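Local coordinates for Alpha/beta hydrolase (Streptomyces albidoflavus, PDB 6KSU), which probably acts as a stand-alone cyclase of the penicillin-binding-protein type that closes non-ribosomal peptides into macrolactams by heterochiral coupling, at residues A[459-462]-A[467-470]; A[163-168]-A[396-401]; A[93-98]-A[281-286]. One frame throughout, in Å; residues are numbered along the deposited sequence.

How the contacts relate
From the N terminus, helix 85-98 comes first, and contact 3 joins its end to segment 281-286, closing a long loop within the beta-lactamase-like domain. Segment 163-168 lies inside that loop, but its partner 396-401 lies beyond it, so contact 2 crosses contact 3 and links the domain to the C-terminal barrel. Contact 1 follows in series, a short hairpin made by the final two strands. Contacts 1 and 2 touch, with centres 8 Å apart: strand 466-470 pairs with strand 394-398 through His-469 and Ala-397, which closes the barrel. Contact 3 stands apart, its centre about 32 Å from that of contact 2.

Contact 1 of 3, residues A[459-462]-A[467-470]; sequences ALLQ and AMHR
Ala-459 meets the far strand through its carbonyl. Its O accepts a weak bond from Arg-470 N at 3.3 Å and also lies at the edge of the His-469 imidazole, in the ring plane beside CD2. The Arg-470 chain runs extended away from this point, and its guanidinium is held by the backbone O atoms of Leu-393 and Val-458. Leu-460 faces His-469 as a non-hydrogen-bonded pair. Its CG is anti to the carbonyl carbon (chi1 -76°), which carries the two methyls back over the partner strand: CD2 comes within 3.3 Å of Met-468 O, and CD1 lies 4.1 Å from Ala-467 CB. Phe-166 packs on both Leu-460 and Ala-467 from outside the hairpin. Leu-461 and Met-468 form the next pair, a hydrogen-bonded one. Leu-461 N reaches Met-468 O at 3.3 Å on a nearly straight line (172°), in the carbonyl plane. The return bond, Met-468 N to Leu-461 O, is shorter at 2.8 Å but more bent at the hydrogen (143°). The same Leu-461 O receives a CA-H contact from Ala-467 CA at 3.5 Å. On this face Leu-461 CD2 and Met-468 CG touch at 4.2 Å, and both side chains also pack on Tyr-396. Gln-462 returns to the face of Leu-460 and rests its CB on Ala-467 CA; beyond CG its chain is extended, delivering OE1 to Arg-448 NE. The strand axes are antiparallel with marked twist, and Ala-459 and Leu-460 both stand opposite Val-450 on the other neighbouring strand. The arrangement is that of a twisted beta hairpin ending an antiparallel barrel, its first strand carrying a classic beta bulge against strand 445-451.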
loop_
_atom_site.group_PDB
_atom_site.type_symbol
_atom_site.label_atom_id
_atom_site.label_comp_id
_atom_site.label_asym_id
_atom_site.label_seq_id
_atom_site.Cartn_x
_atom_site.Cartn_y
_atom_site.Cartn_z
ATOM N N ALA A 459 25.120 -3.143 -5.058
ATOM C CA ALA A 459 24.485 -4.266 -4.382
ATOM C C ALA A 459 22.970 -4.323 -4.570
ATOM O O ALA A 459 22.386 -5.413 -4.497
ATOM C CB ALA A 459 24.806 -4.233 -2.880
ATOM N N LEU A 460 22.327 -3.185 -4.819
ATOM C CA LEU A 460 20.880 -3.135 -4.960
ATOM C C LEU A 460 20.472 -2.290 -6.152
ATOM O O LEU A 460 21.095 -1.267 -6.455
ATOM C CB LEU A 460 20.204 -2.552 -3.712
ATOM C CG LEU A 460 20.143 -3.508 -2.540
ATOM C CD1 LEU A 460 19.258 -2.899 -1.463
ATOM C CD2 LEU A 460 19.612 -4.842 -3.040
ATOM N N LEU A 461 19.403 -2.728 -6.798
ATOM C CA LEU A 461 18.605 -1.919 -7.700
ATOM C C LEU A 461 17.232 -1.737 -7.055
ATOM O O LEU A 461 16.608 -2.722 -6.641
ATOM C CB LEU A 461 18.517 -2.633 -9.057
ATOM C CG LEU A 461 17.696 -2.218 -10.273
ATOM C CD1 LEU A 461 18.273 -2.937 -11.509
ATOM C CD2 LEU A 461 16.171 -2.467 -10.127
ATOM N N GLN A 462 16.766 -0.489 -6.925
ATOM C CA GLN A 462 15.395 -0.302 -6.482
ATOM C C GLN A 462 14.634 0.653 -7.398
ATOM O O GLN A 462 15.193 1.612 -7.942
ATOM C CB GLN A 462 15.315 0.135 -4.989
ATOM C CG GLN A 462 15.902 1.455 -4.623
ATOM C CD GLN A 462 15.871 1.708 -3.120
ATOM O OE1 GLN A 462 16.216 2.794 -2.676
ATOM N NE2 GLN A 462 15.458 0.706 -2.335
ATOM N N ALA A 467 13.196 -3.410 -3.788
ATOM C CA ALA A 467 14.611 -3.681 -3.989
ATOM C C ALA A 467 14.760 -5.013 -4.713
ATOM O O ALA A 467 13.915 -5.903 -4.613
ATOM C CB ALA A 467 15.392 -3.737 -2.660
ATOM N N MET A 468 15.838 -5.133 -5.466
ATOM C CA MET A 468 16.196 -6.391 -6.105
ATOM C C MET A 468 17.653 -6.664 -5.793
ATOM O O MET A 468 18.500 -5.796 -6.010
ATOM C CB MET A 468 15.946 -6.325 -7.613
ATOM C CG MET A 468 14.583 -5.717 -7.932
ATOM S SD MET A 468 13.779 -6.222 -9.450
ATOM C CE MET A 468 14.113 -7.966 -9.524
ATOM N N HIS A 469 17.940 -7.869 -5.310
ATOM C CA HIS A 469 19.274 -8.225 -4.853
ATOM C C HIS A 469 20.165 -8.696 -6.005
ATOM O O HIS A 469 19.841 -9.668 -6.689
ATOM C CB HIS A 469 19.172 -9.329 -3.798
ATOM C CG HIS A 469 20.450 -9.580 -3.070
ATOM N ND1 HIS A 469 20.677 -10.727 -2.338
ATOM C CD2 HIS A 469 21.573 -8.829 -2.953
ATOM C CE1 HIS A 469 21.886 -10.669 -1.801
ATOM N NE2 HIS A 469 22.449 -9.529 -2.161
ATOM N N ARG A 470 21.309 -8.035 -6.193
ATOM C CA ARG A 470 22.315 -8.528 -7.143
ATOM C C ARG A 470 22.808 -9.912 -6.727
ATOM O O ARG A 470 23.325 -10.092 -5.622
ATOM C CB ARG A 470 23.492 -7.560 -7.227
ATOM C CG ARG A 470 24.495 -7.867 -8.321
ATOM C CD ARG A 470 25.428 -6.688 -8.501
ATOM N NE ARG A 470 26.365 -6.843 -9.613
ATOM C CZ ARG A 470 27.436 -6.076 -9.793
ATOM N NH1 ARG A 470 27.714 -5.109 -8.922
ATOM N NH2 ARG A 470 28.228 -6.265 -10.845
#

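Contact 2 of 3, residues A[163-168]-A[396-401]; sequences PALFPP and YANGDL
Leu-165 packs on Ala-397 and Asn-398 where the beta-lactamase-like domain meets the C-terminal antiparallel barrel. It sits in the loop between helices 153-160 and 176-189, whereas its partners end the first barrel strand. The two segments bury only 108 Å² between them, with Leu-165 supplying all of the loop's share. Its CB is directed toward the strand but remains beyond contact distance of it. CG comes closer, 4.3 Å from Asn-398 ND2, and there the chain forks. The CD1 branch ends against the backbone, 3.6 Å from Ala-397 O, the same oxygen that pairs with His-469 N across the barrel seam. The CD2 branch reaches the amide instead, 3.4 Å from Asn-398 ND2. Both torsions of Leu-165 depart from the usual staggered values (chi1 -140°, chi2 33°), which suggests some strain in placing the two methyls. The contact is one of hydrocarbon against polar groups, with the two side chains crossing at about a right angle. Ser-173 and His-469 also pack against Leu-165.

The polar atoms of Asn-398 find their partners elsewhere. With CG anti to the backbone N (chi1 -172°), its amide receives Asp-140 N at OD1 and gives ND2 to Ala-467 O; the two bonds fix its rotation, and the one from Asp-140 ties domain to barrel while the other stays within the barrel. The side chain also lies near, without touching, Ser-83, Lys-86 and Tyr-174, a probable active-site set of the penicillin-binding-protein kind. Beyond it the strand reverses through a type II' turn, with Gly-399 at positive phi. The turn is closed in both directions, by Asn-398 N to Leu-401 O at 3.0 Å and Leu-401 N to Asn-398 O at 3.1 Å.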
loop_
_atom_site.group_PDB
_atom_site.type_symbol
_atom_site.label_atom_id
_atom_site.label_comp_id
_atom_site.label_asym_id
_atom_site.label_seq_id
_atom_site.Cartn_x
_atom_site.Cartn_y
_atom_site.Cartn_z
ATOM N N PRO A 163 15.607 -16.956 0.951
ATOM C CA PRO A 163 16.729 -16.030 1.147
ATOM C C PRO A 163 16.240 -14.604 1.345
ATOM O O PRO A 163 15.355 -14.127 0.635
ATOM C CB PRO A 163 17.546 -16.180 -0.144
ATOM C CG PRO A 163 16.610 -16.777 -1.136
ATOM C CD PRO A 163 15.650 -17.624 -0.358
ATOM N N ALA A 164 16.817 -13.929 2.331
ATOM C CA ALA A 164 16.513 -12.527 2.548
ATOM C C ALA A 164 17.072 -11.678 1.408
ATOM O O ALA A 164 17.871 -12.130 0.577
ATOM C CB ALA A 164 17.087 -12.059 3.884
ATOM N N LEU A 165 16.657 -10.417 1.391
ATOM C CA LEU A 165 17.045 -9.504 0.326
ATOM C C LEU A 165 18.396 -8.855 0.607
ATOM O O LEU A 165 19.158 -8.575 -0.327
ATOM C CB LEU A 165 15.949 -8.451 0.173
ATOM C CG LEU A 165 15.458 -7.921 -1.152
ATOM C CD1 LEU A 165 15.525 -8.983 -2.225
ATOM C CD2 LEU A 165 14.017 -7.486 -0.951
ATOM N N PHE A 166 18.692 -8.625 1.880
ATOM C CA PHE A 166 19.862 -7.975 2.454
ATOM C C PHE A 166 19.633 -8.051 3.959
ATOM O O PHE A 166 18.559 -8.511 4.370
ATOM C CB PHE A 166 20.019 -6.536 1.964
ATOM C CG PHE A 166 18.741 -5.764 1.922
ATOM C CD1 PHE A 166 18.126 -5.348 3.091
ATOM C CD2 PHE A 166 18.154 -5.438 0.706
ATOM C CE1 PHE A 166 16.942 -4.641 3.063
ATOM C CE2 PHE A 166 16.961 -4.718 0.657
ATOM C CZ PHE A 166 16.349 -4.319 1.827
ATOM N N PRO A 167 20.587 -7.663 4.813
ATOM C CA PRO A 167 20.352 -7.787 6.262
ATOM C C PRO A 167 19.321 -6.792 6.742
ATOM O O PRO A 167 19.196 -5.676 6.196
ATOM C CB PRO A 167 21.740 -7.504 6.871
ATOM C CG PRO A 167 22.692 -7.831 5.737
ATOM C CD PRO A 167 21.994 -7.329 4.533
ATOM N N PRO A 168 18.558 -7.130 7.781
ATOM C CA PRO A 168 17.434 -6.281 8.199
ATOM C C PRO A 168 17.871 -4.864 8.543
ATOM O O PRO A 168 18.739 -4.649 9.390
ATOM C CB PRO A 168 16.881 -7.011 9.427
ATOM C CG PRO A 168 17.307 -8.453 9.248
ATOM C CD PRO A 168 18.613 -8.414 8.508
ATOM N N TYR A 396 19.606 -9.283 -10.994
ATOM C CA TYR A 396 19.049 -8.754 -9.756
ATOM C C TYR A 396 17.705 -9.415 -9.498
ATOM O O TYR A 396 16.964 -9.719 -10.435
ATOM C CB TYR A 396 18.896 -7.230 -9.801
ATOM C CG TYR A 396 20.206 -6.501 -10.045
ATOM C CD1 TYR A 396 20.806 -5.761 -9.037
ATOM C CD2 TYR A 396 20.834 -6.545 -11.293
ATOM C CE1 TYR A 396 21.996 -5.088 -9.247
ATOM C CE2 TYR A 396 22.029 -5.873 -11.518
ATOM C CZ TYR A 396 22.610 -5.150 -10.485
ATOM O OH TYR A 396 23.791 -4.478 -10.684
ATOM N N ALA A 397 17.390 -9.652 -8.228
ATOM C CA ALA A 397 16.209 -10.445 -7.952
ATOM C C ALA A 397 15.510 -9.973 -6.693
ATOM O O ALA A 397 16.140 -9.530 -5.724
ATOM C CB ALA A 397 16.528 -11.931 -7.827
ATOM N N ASN A 398 14.183 -10.082 -6.742
ATOM C CA ASN A 398 13.305 -9.999 -5.582
ATOM C C ASN A 398 12.368 -11.200 -5.686
ATOM O O ASN A 398 11.338 -11.134 -6.375
ATOM C CB ASN A 398 12.537 -8.680 -5.550
ATOM C CG ASN A 398 11.759 -8.491 -4.250
ATOM O OD1 ASN A 398 11.002 -9.374 -3.845
ATOM N ND2 ASN A 398 11.948 -7.340 -3.593
ATOM N N GLY A 399 12.730 -12.284 -4.998
ATOM C CA GLY A 399 11.920 -13.495 -4.996
ATOM C C GLY A 399 11.888 -14.127 -6.377
ATOM O O GLY A 399 12.922 -14.500 -6.936
ATOM N N ASP A 400 10.687 -14.235 -6.954
ATOM C CA ASP A 400 10.545 -14.812 -8.287
ATOM C C ASP A 400 10.950 -13.831 -9.378
ATOM O O ASP A 400 11.386 -14.250 -10.456
ATOM C CB ASP A 400 9.096 -15.271 -8.511
ATOM C CG ASP A 400 8.879 -16.740 -8.152
ATOM O OD1 ASP A 400 7.872 -17.329 -8.627
ATOM O OD2 ASP A 400 9.715 -17.306 -7.403
ATOM N N LEU A 401 10.816 -12.535 -9.121
ATOM C CA LEU A 401 10.993 -11.524 -10.154
ATOM C C LEU A 401 12.468 -11.202 -10.335
ATOM O O LEU A 401 13.206 -11.028 -9.360
ATOM C CB LEU A 401 10.202 -10.262 -9.803
ATOM C CG LEU A 401 8.804 -10.532 -9.200
ATOM C CD1 LEU A 401 8.164 -9.284 -8.571
ATOM C CD2 LEU A 401 7.864 -11.162 -10.237
#

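Contact 3 of 3, residues A[93-98]-A[281-286]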
loop_
_atom_site.group_PDB
_atom_site.type_symbol
_atom_site.label_atom_id
_atom_site.label_comp_id
_atom_site.label_asym_id
_atom_site.label_seq_id
_atom_site.Cartn_x
_atom_site.Cartn_y
_atom_site.Cartn_z
ATOM N N VAL A 93 -1.299 -3.963 15.115
ATOM C CA VAL A 93 -0.013 -4.263 15.743
ATOM C C VAL A 93 0.322 -3.209 16.794
ATOM O O VAL A 93 0.798 -3.527 17.897
ATOM C CB VAL A 93 1.100 -4.364 14.667
ATOM C CG1 VAL A 93 2.463 -4.426 15.313
ATOM C CG2 VAL A 93 0.897 -5.559 13.786
ATOM N N MET A 94 0.075 -1.936 16.469
ATOM C CA MET A 94 0.412 -0.880 17.413
ATOM C C MET A 94 -0.431 -0.960 18.684
ATOM O O MET A 94 0.045 -0.558 19.749
ATOM C CB MET A 94 0.260 0.494 16.764
ATOM C CG MET A 94 1.282 0.802 15.692
ATOM S SD MET A 94 3.025 0.550 16.177
ATOM C CE MET A 94 3.346 2.108 16.975
ATOM N N GLN A 95 -1.678 -1.455 18.597
ATOM C CA GLN A 95 -2.473 -1.657 19.810
ATOM C C GLN A 95 -1.776 -2.593 20.786
ATOM O O GLN A 95 -1.749 -2.333 21.999
ATOM C CB GLN A 95 -3.839 -2.238 19.472
ATOM C CG GLN A 95 -4.921 -1.260 19.183
ATOM C CD GLN A 95 -6.221 -1.991 18.960
ATOM O OE1 GLN A 95 -6.229 -3.215 18.821
ATOM N NE2 GLN A 95 -7.330 -1.262 18.958
ATOM N N PHE A 96 -1.237 -3.712 20.277
ATOM C CA PHE A 96 -0.611 -4.699 21.153
ATOM C C PHE A 96 0.651 -4.142 21.785
ATOM O O PHE A 96 0.958 -4.444 22.941
ATOM C CB PHE A 96 -0.326 -5.983 20.368
ATOM C CG PHE A 96 -1.532 -6.824 20.164
ATOM C CD1 PHE A 96 -1.911 -7.761 21.115
ATOM C CD2 PHE A 96 -2.345 -6.627 19.056
ATOM C CE1 PHE A 96 -3.061 -8.511 20.949
ATOM C CE2 PHE A 96 -3.501 -7.372 18.883
ATOM C CZ PHE A 96 -3.857 -8.317 19.825
ATOM N N VAL A 97 1.368 -3.305 21.045
ATOM C CA VAL A 97 2.543 -2.634 21.579
ATOM C C VAL A 97 2.150 -1.769 22.768
ATOM O O VAL A 97 2.771 -1.825 23.832
ATOM C CB VAL A 97 3.219 -1.819 20.462
ATOM C CG1 VAL A 97 4.232 -0.813 21.014
ATOM C CG2 VAL A 97 3.831 -2.770 19.431
ATOM N N CYS A 98 1.074 -1.002 22.623
ATOM C CA CYS A 98 0.701 -0.066 23.679
ATOM C C CYS A 98 0.225 -0.787 24.940
ATOM O O CYS A 98 0.525 -0.355 26.057
ATOM C CB CYS A 98 -0.344 0.900 23.142
ATOM S SG CYS A 98 0.351 1.867 21.804
ATOM N N HIS A 281 -10.671 7.548 20.664
ATOM C CA HIS A 281 -9.255 7.870 20.527
ATOM C C HIS A 281 -8.374 7.012 21.437
ATOM O O HIS A 281 -7.219 6.744 21.088
ATOM C CB HIS A 281 -9.020 9.365 20.779
ATOM C CG HIS A 281 -9.132 9.780 22.220
ATOM N ND1 HIS A 281 -8.067 9.722 23.101
ATOM C CD2 HIS A 281 -10.167 10.307 22.917
ATOM C CE1 HIS A 281 -8.454 10.165 24.285
ATOM N NE2 HIS A 281 -9.721 10.530 24.199
ATOM N N ASP A 282 -8.891 6.553 22.589
ATOM C CA ASP A 282 -8.107 5.677 23.465
ATOM C C ASP A 282 -7.670 4.406 22.747
ATOM O O ASP A 282 -6.696 3.767 23.167
ATOM C CB ASP A 282 -8.909 5.284 24.716
ATOM C CG ASP A 282 -8.868 6.349 25.825
ATOM O OD1 ASP A 282 -9.857 7.111 25.955
ATOM O OD2 ASP A 282 -7.874 6.403 26.593
ATOM N N LEU A 283 -8.373 4.040 21.668
ATOM C CA LEU A 283 -8.088 2.806 20.942
ATOM C C LEU A 283 -6.700 2.815 20.312
ATOM O O LEU A 283 -6.079 1.755 20.147
ATOM C CB LEU A 283 -9.147 2.607 19.866
ATOM C CG LEU A 283 -9.405 1.180 19.440
ATOM C CD1 LEU A 283 -9.953 0.401 20.618
ATOM C CD2 LEU A 283 -10.402 1.197 18.300
ATOM N N LEU A 284 -6.208 3.989 19.926
ATOM C CA LEU A 284 -4.847 4.132 19.426
ATOM C C LEU A 284 -4.254 5.375 20.075
ATOM O O LEU A 284 -4.527 6.509 19.637
ATOM C CB LEU A 284 -4.801 4.200 17.901
ATOM C CG LEU A 284 -3.465 3.663 17.365
ATOM C CD1 LEU A 284 -3.531 3.328 15.888
ATOM C CD2 LEU A 284 -2.385 4.680 17.593
ATOM N N PRO A 285 -3.447 5.192 21.128
ATOM C CA PRO A 285 -2.829 6.317 21.842
ATOM C C PRO A 285 -2.002 7.232 20.951
ATOM O O PRO A 285 -1.548 6.863 19.868
ATOM C CB PRO A 285 -1.935 5.623 22.875
ATOM C CG PRO A 285 -2.593 4.306 23.118
ATOM C CD PRO A 285 -3.206 3.904 21.803
ATOM N N GLU A 286 -1.785 8.444 21.462
ATOM C CA GLU A 286 -1.059 9.465 20.720
ATOM C C GLU A 286 0.364 9.023 20.381
ATOM O O GLU A 286 0.880 9.341 19.301
ATOM C CB GLU A 286 -1.030 10.763 21.529
ATOM C CG GLU A 286 -0.351 11.928 20.820
ATOM C CD GLU A 286 -1.259 13.140 20.710
ATOM O OE1 GLU A 286 -1.867 13.504 21.742
ATOM O OE2 GLU A 286 -1.362 13.730 19.607
#
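Gln-95 and Leu-283 form the tight half of a contact within the helical part of the beta-lactamase-like fold. Gln-95 lies on helix 85-98, the helix that carries Lys-86 of the probable SxxK motif, and Leu-283 ends a short 3-10 turn ahead of helix 286-293. The glutamine chain, extended beyond CG, crosses Leu-283 obliquely: its NE2 stands 3.2 Å from Leu-283 CG and 3.5 Å from Leu-283 CD1. Lower on the chain, Gln-95 CG lies 3.4 Å from Leu-283 O. That oxygen also takes a weak bond from Gln-95 NE2, 3.5 Å long and bent to 148° at the hydrogen. The stronger partner of NE2 is Cys-201 O on helix 194-206, so the amide links three elements. Leu-283, whose CG is anti to its backbone N (chi1 -154°), thereby turns its branch toward Gln-95 NE2, and it is packed further by Leu-202, Pro-205 and Leu-206 of that helix.

The other half is looser, a single apolar touch. Cys-98 and Pro-285 are both partly exposed, and Pro-285 holds the N-cap position of helix 286-293. The Cys-98 thiol, beside its backbone N (chi1 -63°), lies alongside the pyrrolidine ring, with SG 4.0 Å from Pro-285 CG and 4.1 Å from Pro-285 CD.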